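Local structure of enoyl-CoA hydratase subunit I (Geobacillus kaustophilus, 2QQ3) at the interface of chains A and B. The protein belongs to the crotonase-like family and, as an enoyl-CoA hydratase, adds water across the double bond of enoyl-CoA thioesters, probably in phenylacetic acid catabolism. Numbering follows the deposited sequence. Chains: chain A/B, Enoyl-CoA hydratase subunit I.

The interface of chains A and B. Residues chain A 71, 79, 85, 138-140; chain B 228, 231-232.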
ATOM      1  N   MET A  71       2.130 -16.597  30.881  1.00 17.30           N
ATOM      2  CA  MET A  71       2.673 -15.372  30.286  1.00 25.11           C
ATOM      3  C   MET A  71       3.432 -14.443  31.240  1.00 20.38           C
ATOM      4  O   MET A  71       4.375 -13.758  30.837  1.00 19.13           O
ATOM      5  CB  MET A  71       1.534 -14.539  29.707  1.00 26.58           C
ATOM      6  CG  MET A  71       1.321 -14.641  28.237  1.00 30.05           C
ATOM      7  SD  MET A  71       0.451 -13.150  27.724  1.00 35.34           S
ATOM      8  CE  MET A  71      -1.198 -13.476  28.293  1.00 25.75           C
ATOM      9  N   LEU A  79       9.401 -14.667  23.682  1.00 15.97           N
ATOM     10  CA  LEU A  79       8.216 -14.444  22.853  1.00 15.22           C
ATOM     11  C   LEU A  79       8.569 -14.415  21.364  1.00 16.59           C
ATOM     12  O   LEU A  79       7.840 -14.957  20.528  1.00 16.17           O
ATOM     13  CB  LEU A  79       7.516 -13.138  23.267  1.00 15.24           C
ATOM     14  CG  LEU A  79       6.758 -13.204  24.597  1.00 16.87           C
ATOM     15  CD1 LEU A  79       6.269 -11.827  25.012  1.00 12.50           C
ATOM     16  CD2 LEU A  79       5.579 -14.157  24.452  1.00 18.36           C
ATOM     17  N   PHE A  85       1.773 -16.052  17.763  1.00 10.67           N
ATOM     18  CA  PHE A  85       0.718 -15.490  16.951  1.00 14.15           C
ATOM     19  C   PHE A  85       0.693 -16.047  15.543  1.00 10.87           C
ATOM     20  O   PHE A  85      -0.190 -15.722  14.756  1.00 13.21           O
ATOM     21  CB  PHE A  85       0.816 -13.968  16.986  1.00 14.20           C
ATOM     22  CG  PHE A  85       0.671 -13.415  18.374  1.00 16.37           C
ATOM     23  CD1 PHE A  85      -0.516 -13.589  19.077  1.00 11.47           C
ATOM     24  CD2 PHE A  85       1.739 -12.796  19.011  1.00 12.05           C
ATOM     25  CE1 PHE A  85      -0.634 -13.160  20.402  1.00 18.26           C
ATOM     26  CE2 PHE A  85       1.631 -12.363  20.334  1.00 15.41           C
ATOM     27  CZ  PHE A  85       0.444 -12.547  21.029  1.00 13.63           C
ATOM     28  N   MET A 138      -1.021  -5.183  25.932  1.00 12.38           N
ATOM     29  CA  MET A 138      -1.979  -4.808  24.886  1.00 14.94           C
ATOM     30  C   MET A 138      -2.409  -6.051  24.121  1.00 11.90           C
ATOM     31  O   MET A 138      -1.826  -7.123  24.293  1.00  8.75           O
ATOM     32  CB  MET A 138      -1.314  -3.844  23.895  1.00 11.25           C
ATOM     33  CG  MET A 138      -0.156  -4.487  23.136  1.00 15.60           C
ATOM     34  SD  MET A 138       0.813  -3.354  22.122  1.00 18.49           S
ATOM     35  CE  MET A 138      -0.150  -3.333  20.611  1.00 14.90           C
ATOM     36  N   PRO A 139      -3.454  -5.934  23.284  1.00 13.73           N
ATOM     37  CA  PRO A 139      -3.868  -7.122  22.529  1.00 15.33           C
ATOM     38  C   PRO A 139      -2.708  -7.475  21.598  1.00 14.67           C
ATOM     39  O   PRO A 139      -2.055  -6.579  21.061  1.00 14.65           O
ATOM     40  CB  PRO A 139      -5.102  -6.638  21.767  1.00 12.82           C
ATOM     41  CG  PRO A 139      -5.699  -5.623  22.715  1.00 10.51           C
ATOM     42  CD  PRO A 139      -4.460  -4.857  23.166  1.00 11.58           C
ATOM     43  N   GLY A 140      -2.443  -8.765  21.415  1.00 13.90           N
ATOM     44  CA  GLY A 140      -1.338  -9.162  20.556  1.00 10.90           C
ATOM     45  C   GLY A 140      -1.728 -10.085  19.417  1.00 14.76           C
ATOM     46  O   GLY A 140      -0.883 -10.463  18.599  1.00 13.97           O
TER
ATOM     47  N   ARG B 228       2.181  -7.289  17.174  1.00  9.65           N
ATOM     48  CA  ARG B 228       2.862  -8.266  18.027  1.00  8.83           C
ATOM     49  C   ARG B 228       4.287  -7.869  18.428  1.00  7.16           C
ATOM     50  O   ARG B 228       4.779  -8.295  19.472  1.00 10.11           O
ATOM     51  CB  ARG B 228       2.855  -9.656  17.366  1.00  8.39           C
ATOM     52  CG  ARG B 228       3.598  -9.749  16.041  1.00 13.25           C
ATOM     53  CD  ARG B 228       3.298 -11.068  15.318  1.00  9.91           C
ATOM     54  NE  ARG B 228       1.881 -11.191  14.978  1.00 12.01           N
ATOM     55  CZ  ARG B 228       1.374 -12.106  14.154  1.00 12.02           C
ATOM     56  NH1 ARG B 228       2.165 -12.995  13.571  1.00 11.63           N
ATOM     57  NH2 ARG B 228       0.070 -12.132  13.911  1.00  9.91           N
ATOM     58  N   PHE B 231       3.823  -5.917  21.265  1.00 11.51           N
ATOM     59  CA  PHE B 231       3.398  -6.837  22.316  1.00 12.19           C
ATOM     60  C   PHE B 231       4.674  -7.406  22.960  1.00 11.99           C
ATOM     61  O   PHE B 231       4.804  -7.423  24.185  1.00 13.68           O
ATOM     62  CB  PHE B 231       2.560  -7.975  21.716  1.00 10.82           C
ATOM     63  CG  PHE B 231       2.000  -8.928  22.740  1.00 16.97           C
ATOM     64  CD1 PHE B 231       0.834  -8.620  23.444  1.00 10.94           C
ATOM     65  CD2 PHE B 231       2.640 -10.132  23.006  1.00 13.27           C
ATOM     66  CE1 PHE B 231       0.318  -9.501  24.398  1.00 14.01           C
ATOM     67  CE2 PHE B 231       2.128 -11.015  23.958  1.00 14.94           C
ATOM     68  CZ  PHE B 231       0.963 -10.696  24.652  1.00 11.88           C
ATOM     69  N   TYR B 232       5.615  -7.861  22.133  1.00 11.88           N
ATOM     70  CA  TYR B 232       6.874  -8.414  22.637  1.00 13.90           C
ATOM     71  C   TYR B 232       7.608  -7.402  23.521  1.00 16.26           C
ATOM     72  O   TYR B 232       8.012  -7.717  24.645  1.00 15.09           O
ATOM     73  CB  TYR B 232       7.815  -8.807  21.488  1.00 16.18           C
ATOM     74  CG  TYR B 232       7.338  -9.935  20.595  1.00 15.74           C
ATOM     75  CD1 TYR B 232       6.213 -10.697  20.921  1.00 20.06           C
ATOM     76  CD2 TYR B 232       8.017 -10.235  19.418  1.00 15.28           C
ATOM     77  CE1 TYR B 232       5.777 -11.732  20.087  1.00 21.78           C
ATOM     78  CE2 TYR B 232       7.593 -11.262  18.580  1.00 15.34           C
ATOM     79  CZ  TYR B 232       6.477 -12.004  18.916  1.00 22.02           C
ATOM     80  OH  TYR B 232       6.056 -13.005  18.072  1.00 21.42           O
TER
HETATM   81  O   HOH W   1      -0.717 -10.020  15.998  1.00 11.01           O
HETATM   82  O   HOH W   2       4.011 -14.457  16.970  1.00 12.49           O
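Helix 220-234 of chain B, through B:Arg228, B:Phe231 and B:Tyr232, packs against helix 76-82 of chain A and the chain A loops that carry A:Met71, A:Phe85 and A:Met138 to A:Gly140. The ring of B:Phe231 is the wedge. A:Phe85 points its edge at one face of this ring, the planes 90° apart, and A:Phe85 CE2 lies 3.6 Å from B:Phe231 CD2. The rim on the CD1 and CE1 side meets the carbonyl of A:Met138 in the ring plane, with A:Met138 O 3.2 Å from B:Phe231 CD1. A:Gly140 CA packs under the CD1 side of the same face that A:Phe85 meets, 3.7 Å from B:Phe231 CD1. At the far end, B:Phe231 CZ faces the thioether sulfur of A:Met71, SD, at 4.0 Å. The trans chi1 of B:Phe231 (-176°) sets its CG opposite the backbone N and carries the ring toward A:Phe85 and A:Met138. Shortening B:Phe231 to an alanine would probably leave the edge of A:Phe85 without its opposing ring face and open a gap between A:Met71, A:Met138 and A:Gly140. B:Arg228 bends at chi3 and lays a face of its guanidinium over A:Phe85 CB, with B:Arg228 CZ 3.4 Å from A:Phe85 CB and the phenyl ring turned 41° from the guanidinium plane. In that plane, B:Arg228 NE and NH2 both donate to a water that lies 2.6 Å from A:Gly140 O. That same carbonyl oxygen sits over the centre of the A:Phe85 ring, on one of its faces. B:Tyr232 turns one face of its ring to A:Leu79, with A:Leu79 CB 3.6 Å from B:Tyr232 CD1; the hydroxyl of B:Tyr232 is linked through a second water to A:Phe85 N. Both water bridges lie at the B:Arg228 end of the patch, beyond the aromatic contact. The patch forms part of the A-B contact within the deposited hexamer, where a helix late in the crotonase-like fold of one subunit packs against helix 76-82 and neighbouring loops of its partner chain.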